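Local coordinates for putative peptidase (Bacteroides fragilis, PDB 5DYN), which is a clostripain-family (C11) cysteine protease, represented by its C-terminal part, that probably activates B. fragilis toxin by cleavage, a step that contributes to anaerobic sepsis in mice, at residues Q166-A169 with G170-D173; D175-R178 with E179-K183; K189-P192 with R193-S196. All coordinates share one frame; numbering follows the deposited sequence.

Contact 1. Residues Q166-A169 with G170-D173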
loop_
_atom_site.group_PDB
_atom_site.type_symbol
_atom_site.label_atom_id
_atom_site.label_comp_id
_atom_site.label_asym_id
_atom_site.label_seq_id
_atom_site.Cartn_x
_atom_site.Cartn_y
_atom_site.Cartn_z
ATOM N N GLN B 166 2.970 17.588 -16.733
ATOM C CA GLN B 166 2.813 19.020 -16.517
ATOM C C GLN B 166 4.118 19.774 -16.770
ATOM O O GLN B 166 4.151 20.741 -17.534
ATOM C CB GLN B 166 2.321 19.285 -15.094
ATOM C CG GLN B 166 1.895 20.720 -14.821
ATOM C CD GLN B 166 0.455 20.985 -15.211
ATOM O OE1 GLN B 166 0.008 20.591 -16.288
ATOM N NE2 GLN B 166 -0.284 21.646 -14.327
ATOM N N ILE B 167 5.192 19.324 -16.131
ATOM C CA ILE B 167 6.462 20.039 -16.181
ATOM C C ILE B 167 7.170 19.886 -17.524
ATOM O O ILE B 167 8.034 20.690 -17.870
ATOM C CB ILE B 167 7.409 19.574 -15.058
ATOM C CG1 ILE B 167 7.847 18.126 -15.281
ATOM C CG2 ILE B 167 6.733 19.727 -13.702
ATOM C CD1 ILE B 167 8.829 17.633 -14.246
ATOM N N THR B 168 6.805 18.857 -18.283
ATOM C CA THR B 168 7.375 18.663 -19.612
ATOM C C THR B 168 6.403 19.099 -20.700
ATOM O O THR B 168 6.696 18.960 -21.886
ATOM C CB THR B 168 7.768 17.193 -19.864
ATOM O OG1 THR B 168 6.592 16.377 -19.865
ATOM C CG2 THR B 168 8.728 16.700 -18.797
ATOM N N ALA B 169 5.244 19.608 -20.289
ATOM C CA ALA B 169 4.190 20.018 -21.214
ATOM C C ALA B 169 3.860 18.908 -22.210
ATOM O O ALA B 169 3.467 19.175 -23.345
ATOM C CB ALA B 169 4.591 21.288 -21.949
ATOM N N GLY B 170 4.036 17.664 -21.774
ATOM C CA GLY B 170 3.787 16.506 -22.610
ATOM C C GLY B 170 4.628 16.443 -23.871
ATOM O O GLY B 170 4.166 15.940 -24.895
ATOM N N ASN B 171 5.860 16.940 -23.811
ATOM C CA ASN B 171 6.713 16.934 -24.996
ATOM C C ASN B 171 7.339 15.565 -25.240
ATOM O O ASN B 171 6.850 14.551 -24.741
ATOM C CB ASN B 171 7.806 18.007 -24.891
ATOM C CG ASN B 171 8.736 17.801 -23.706
ATOM O OD1 ASN B 171 8.742 16.748 -23.070
ATOM N ND2 ASN B 171 9.533 18.821 -23.406
ATOM N N GLY B 172 8.426 15.544 -26.004
ATOM C CA GLY B 172 9.097 14.302 -26.341
ATOM C C GLY B 172 9.782 13.655 -25.153
ATOM O O GLY B 172 9.957 12.437 -25.119
ATOM N N ASP B 173 10.175 14.470 -24.177
ATOM C CA ASP B 173 10.784 13.950 -22.959
ATOM C C ASP B 173 9.760 13.201 -22.124
ATOM O O ASP B 173 10.099 12.248 -21.424
ATOM C CB ASP B 173 11.404 15.076 -22.136
ATOM C CG ASP B 173 12.735 15.527 -22.687
ATOM O OD1 ASP B 173 13.345 14.754 -23.455
ATOM O OD2 ASP B 173 13.172 16.648 -22.353
#

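Contact 2. Residues D175-R178 with E179-K183. With NA (sodium ion), chain H.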
loop_
_atom_site.group_PDB
_atom_site.type_symbol
_atom_site.label_atom_id
_atom_site.label_comp_id
_atom_site.label_asym_id
_atom_site.label_seq_id
_atom_site.Cartn_x
_atom_site.Cartn_y
_atom_site.Cartn_z
ATOM N N ASP B 175 7.201 11.456 -23.409
ATOM C CA ASP B 175 7.015 10.184 -24.102
ATOM C C ASP B 175 8.094 9.177 -23.732
ATOM O O ASP B 175 7.807 7.999 -23.524
ATOM C CB ASP B 175 7.002 10.398 -25.614
ATOM C CG ASP B 175 5.893 11.327 -26.058
ATOM O OD1 ASP B 175 4.888 11.442 -25.324
ATOM O OD2 ASP B 175 6.018 11.938 -27.139
ATOM N N SER B 176 9.333 9.651 -23.650
ATOM C CA SER B 176 10.452 8.809 -23.248
ATOM C C SER B 176 10.242 8.310 -21.829
ATOM O O SER B 176 10.359 7.115 -21.558
ATOM C CB SER B 176 11.772 9.570 -23.352
ATOM O OG SER B 176 12.097 9.840 -24.704
ATOM N N TRP B 177 9.922 9.236 -20.931
ATOM C CA TRP B 177 9.657 8.899 -19.539
ATOM C C TRP B 177 8.442 7.987 -19.426
ATOM O O TRP B 177 8.439 7.031 -18.649
ATOM C CB TRP B 177 9.444 10.166 -18.708
ATOM C CG TRP B 177 9.157 9.887 -17.267
ATOM C CD1 TRP B 177 10.066 9.798 -16.255
ATOM C CD2 TRP B 177 7.872 9.653 -16.676
ATOM N NE1 TRP B 177 9.428 9.524 -15.070
ATOM C CE2 TRP B 177 8.081 9.429 -15.301
ATOM C CE3 TRP B 177 6.566 9.608 -17.177
ATOM C CZ2 TRP B 177 7.032 9.167 -14.418
ATOM C CZ3 TRP B 177 5.527 9.349 -16.299
ATOM C CH2 TRP B 177 5.766 9.132 -14.936
ATOM N N ARG B 178 7.415 8.292 -20.214
ATOM C CA ARG B 178 6.173 7.531 -20.215
ATOM C C ARG B 178 6.400 6.067 -20.593
ATOM O O ARG B 178 5.701 5.176 -20.106
ATOM C CB ARG B 178 5.170 8.175 -21.175
ATOM C CG ARG B 178 3.876 7.411 -21.338
ATOM C CD ARG B 178 3.157 7.244 -20.016
ATOM N NE ARG B 178 1.875 6.571 -20.201
ATOM C CZ ARG B 178 0.741 7.200 -20.491
ATOM N NH1 ARG B 178 0.726 8.520 -20.622
ATOM N NH2 ARG B 178 -0.379 6.508 -20.646
ATOM N N GLU B 179 7.385 5.825 -21.454
ATOM C CA GLU B 179 7.746 4.466 -21.846
ATOM C C GLU B 179 8.210 3.659 -20.638
ATOM O O GLU B 179 7.853 2.491 -20.482
ATOM C CB GLU B 179 8.840 4.478 -22.918
ATOM C CG GLU B 179 8.374 4.965 -24.283
ATOM C CD GLU B 179 9.435 4.814 -25.357
ATOM O OE1 GLU B 179 10.601 5.190 -25.108
ATOM O OE2 GLU B 179 9.101 4.315 -26.453
ATOM N N ALA B 180 9.005 4.294 -19.786
ATOM C CA ALA B 180 9.527 3.635 -18.598
ATOM C C ALA B 180 8.442 3.447 -17.547
ATOM O O ALA B 180 8.443 2.457 -16.816
ATOM C CB ALA B 180 10.686 4.425 -18.023
ATOM N N PHE B 181 7.515 4.398 -17.476
ATOM C CA PHE B 181 6.446 4.344 -16.484
ATOM C C PHE B 181 5.395 3.301 -16.847
ATOM O O PHE B 181 4.812 2.669 -15.968
ATOM C CB PHE B 181 5.782 5.715 -16.323
ATOM C CG PHE B 181 4.671 5.730 -15.309
ATOM C CD1 PHE B 181 4.952 5.833 -13.954
ATOM C CD2 PHE B 181 3.348 5.640 -15.708
ATOM C CE1 PHE B 181 3.933 5.845 -13.016
ATOM C CE2 PHE B 181 2.322 5.649 -14.775
ATOM C CZ PHE B 181 2.616 5.754 -13.428
ATOM N N ASP B 182 5.158 3.128 -18.144
ATOM C CA ASP B 182 4.182 2.155 -18.623
ATOM C C ASP B 182 4.491 0.744 -18.128
ATOM O O ASP B 182 3.593 -0.088 -18.002
ATOM C CB ASP B 182 4.122 2.166 -20.152
ATOM C CG ASP B 182 3.302 3.320 -20.696
ATOM O OD1 ASP B 182 2.488 3.884 -19.936
ATOM O OD2 ASP B 182 3.465 3.657 -21.888
ATOM N N LYS B 183 5.762 0.487 -17.839
ATOM C CA LYS B 183 6.204 -0.829 -17.395
ATOM C C LYS B 183 6.009 -1.033 -15.889
ATOM O O LYS B 183 6.282 -2.113 -15.364
ATOM C CB LYS B 183 7.676 -1.032 -17.757
ATOM C CG LYS B 183 7.958 -1.038 -19.251
ATOM C CD LYS B 183 9.421 -0.728 -19.523
ATOM C CE LYS B 183 9.925 -1.463 -20.753
ATOM N NZ LYS B 183 11.413 -1.482 -20.803
HETATM NA NA NA H . 10.507 0.981 -16.274
#

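Contact 3. Residues K189-P192 with R193-S196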
loop_
_atom_site.group_PDB
_atom_site.type_symbol
_atom_site.label_atom_id
_atom_site.label_comp_id
_atom_site.label_asym_id
_atom_site.label_seq_id
_atom_site.Cartn_x
_atom_site.Cartn_y
_atom_site.Cartn_z
ATOM N N LYS B 189 -7.475 0.623 -11.665
ATOM C CA LYS B 189 -8.905 0.780 -11.877
ATOM C C LYS B 189 -9.499 1.632 -10.769
ATOM O O LYS B 189 -9.097 1.531 -9.606
ATOM C CB LYS B 189 -9.601 -0.581 -11.937
ATOM C CG LYS B 189 -9.248 -1.404 -13.159
ATOM C CD LYS B 189 -9.956 -0.878 -14.392
ATOM C CE LYS B 189 -11.460 -1.069 -14.278
ATOM N NZ LYS B 189 -12.172 -0.676 -15.526
ATOM N N SER B 190 -10.450 2.480 -11.137
ATOM C CA SER B 190 -11.108 3.341 -10.170
ATOM C C SER B 190 -12.535 3.648 -10.577
ATOM O O SER B 190 -12.837 3.805 -11.758
ATOM C CB SER B 190 -10.337 4.649 -9.998
ATOM O OG SER B 190 -10.997 5.502 -9.075
ATOM N N THR B 191 -13.413 3.729 -9.586
ATOM C CA THR B 191 -14.742 4.268 -9.797
ATOM C C THR B 191 -14.594 5.735 -10.195
ATOM O O THR B 191 -13.561 6.344 -9.914
ATOM C CB THR B 191 -15.613 4.121 -8.534
ATOM O OG1 THR B 191 -14.931 4.687 -7.409
ATOM C CG2 THR B 191 -15.899 2.654 -8.261
ATOM N N PRO B 192 -15.609 6.302 -10.875
ATOM C CA PRO B 192 -15.550 7.718 -11.257
ATOM C C PRO B 192 -15.160 8.626 -10.092
ATOM O O PRO B 192 -14.435 9.603 -10.280
ATOM C CB PRO B 192 -16.976 8.010 -11.727
ATOM C CG PRO B 192 -17.455 6.703 -12.258
ATOM C CD PRO B 192 -16.823 5.642 -11.394
ATOM N N ARG B 193 -15.633 8.295 -8.895
ATOM C CA ARG B 193 -15.257 9.036 -7.702
ATOM C C ARG B 193 -14.904 8.085 -6.557
ATOM O O ARG B 193 -15.278 6.912 -6.569
ATOM C CB ARG B 193 -16.380 9.989 -7.284
ATOM C CG ARG B 193 -16.712 11.042 -8.340
ATOM C CD ARG B 193 -17.312 12.303 -7.734
ATOM N NE ARG B 193 -18.558 12.035 -7.027
ATOM C CZ ARG B 193 -19.147 12.899 -6.206
ATOM N NH1 ARG B 193 -18.600 14.088 -5.988
ATOM N NH2 ARG B 193 -20.281 12.573 -5.602
ATOM N N ASN B 194 -14.153 8.600 -5.587
ATOM C CA ASN B 194 -13.833 7.873 -4.361
ATOM C C ASN B 194 -14.346 8.644 -3.154
ATOM O O ASN B 194 -14.740 9.807 -3.273
ATOM C CB ASN B 194 -12.321 7.649 -4.222
ATOM C CG ASN B 194 -11.788 6.577 -5.157
ATOM O OD1 ASN B 194 -12.455 6.164 -6.103
ATOM N ND2 ASN B 194 -10.570 6.125 -4.892
ATOM N N TYR B 195 -14.330 8.010 -1.989
ATOM C CA TYR B 195 -14.738 8.693 -0.772
ATOM C C TYR B 195 -13.542 9.116 0.074
ATOM O O TYR B 195 -12.635 8.326 0.334
ATOM C CB TYR B 195 -15.666 7.814 0.064
ATOM C CG TYR B 195 -15.967 8.398 1.426
ATOM C CD1 TYR B 195 -16.906 9.410 1.576
ATOM C CD2 TYR B 195 -15.305 7.944 2.562
ATOM C CE1 TYR B 195 -17.183 9.950 2.818
ATOM C CE2 TYR B 195 -15.577 8.478 3.807
ATOM C CZ TYR B 195 -16.517 9.480 3.930
ATOM O OH TYR B 195 -16.792 10.016 5.166
ATOM N N SER B 196 -13.558 10.372 0.502
ATOM C CA SER B 196 -12.570 10.878 1.443
ATOM C C SER B 196 -13.232 11.125 2.796
ATOM O O SER B 196 -14.267 11.785 2.876
ATOM C CB SER B 196 -11.931 12.165 0.917
ATOM O OG SER B 196 -11.072 12.738 1.885
#

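Contact 1. Residues Q166-A169 with G170-D173
T168 and N171 meet across the short bend between helix 160-167 and helix 172-182. The backbone bonds make the bend. N171 N donates to T168 O at 2.9 Å, with an N-H...O angle of 148°, and closes a type I' turn in which A169 and G170 both adopt positive phi. A169 N also reaches back to Q166 O at 3.2 Å, which helps end the first helix.

Side-chain to backbone bonds add to the turn. The hydroxyl of T168, tucked between its own N and carbonyl carbon (chi1 65°), accepts a weak bond from G170 N, which lies 3.4 Å from OG1; its stronger partner is I164 O, one helical turn earlier. N171 OD1 receives a weak bond of 2.9 Å from D173 N, and a hydrogen bond from Y174 N, so one carboxamide oxygen serves two amides at the start of the next helix.

Non-bonded contact brings the side chains of T168 and N171 together at about a right angle. T168 CB lies 3.4 Å from N171 OD1, while T168 O sits over the face of the carboxamide, 3.0 Å from N171 CG. Further polar grips come from helix 130-133: Y133 OH bonds to both N171 ND2 and D173 OD2, and R132 forms a salt bridge with D173. The bonds at OD1 and ND2 together fix the rotation of the N171 amide, and R132 and Y133 tie the bend to their helix.

Positive phi at A169 with bonds back into the last turn defines a Schellman motif, here followed closely by the N-cap N171: a tight turn joining two consecutive helices, in which one stops and the next begins.

Contact 2. Residues D175-R178 with E179-K183
W177 and F181, one turn apart on helix 172-182, lie side by side and point the same way. Both carry CG anti to the backbone N (chi1 180° for each), which sends the rings off the same flank. Their planes are nearly parallel, 14° apart, but slid so far that they barely overlap, with 5.0 Å between the centroids of the W177 six-membered ring and the F181 ring. The real face contact is a CH-pi one: F181 CB rests over the W177 six-membered ring, 3.9 Å from its centroid. Beside it, W177 CH2 comes within 3.5 Å of F181 CD1. L122 of helix 119-127 and D161 of helix 160-167 touch both side chains, while W177 NE1 bonds to T126.

R178 and D182 also meet one turn apart. A bend at chi2 brings R178 NE to D182 OD1 at 2.8 Å in a salt bridge. The carboxylate oxygen lies in the guanidinium plane, whereas the two flat groups stand 79° apart; OD1 is approached on its syn side.

Beneath the side chains run ordinary helical bonds, such as F181 N to W177 O at 3.0 Å and D182 N to R178 O at 2.9 Å. Near the end of the helix A180 O binds a sodium ion, 2.6 Å away, that E118 also binds; N121 belongs to the same site.

The chemistry is thus divided: an aromatic pair set against two helices, an i to i+4 ion pair that joins the last two turns of the helix, and a carbonyl near the helix's C-terminal end, whose negative polarity would suit a cation.

Contact 3. Residues K189-P192 with R193-S196
Between T191 and R193 the extended backbone of strand 185-196 is broken by P192, whose helical phi/psi of -49°/-37° puts a kink in the chain before R193 and N194 resume the strand. At this kink T191 OG1 lies between its own N and carbonyl carbon (chi1 53°), which places it at the carbonyl of R193. The modelled distance from T191 OG1 to R193 O, 2.4 Å, is very short, so its exact value is doubtful; the same hydroxyl also bonds to V109 N. Just upstream, S190 OG donates to T191 O at 2.8 Å, in the carbonyl plane and on a lone pair. R193 leads its chain past the proline peptide, with CG 3.3 Å from P192 O, and ends in a salt bridge with D96.

The kink lies in an inner strand of the mixed sheet. On one flank K189 and T191 form backbone bonds with V111 and V109, at or just before strand 110-115; on the other, N194 and P192 pair with F202 of strand 200-203 and M204 just beyond it. Y87, from helix 78-92, adds a weak bond to S190 O.

How the contacts relate
The three contacts follow one another along the chain. Contact 1 is the junction that starts helix 172-182 and contact 2 takes up most of the remainder, ending just past it, so the two lie close, with centres 12 Å apart. Contact 3 lies on strand 185-196, the next element of the chain, with its centre 25 Å from that of contact 2 and 27 Å from that of contact 1; the nearest atoms of contacts 2 and 3 remain about 11 Å apart. The series runs from a helix-helix turn along one helix beside helices 119-127 and 160-167, so the chain passes from two consecutive helices into the mixed sheet of the clostripain-family domain.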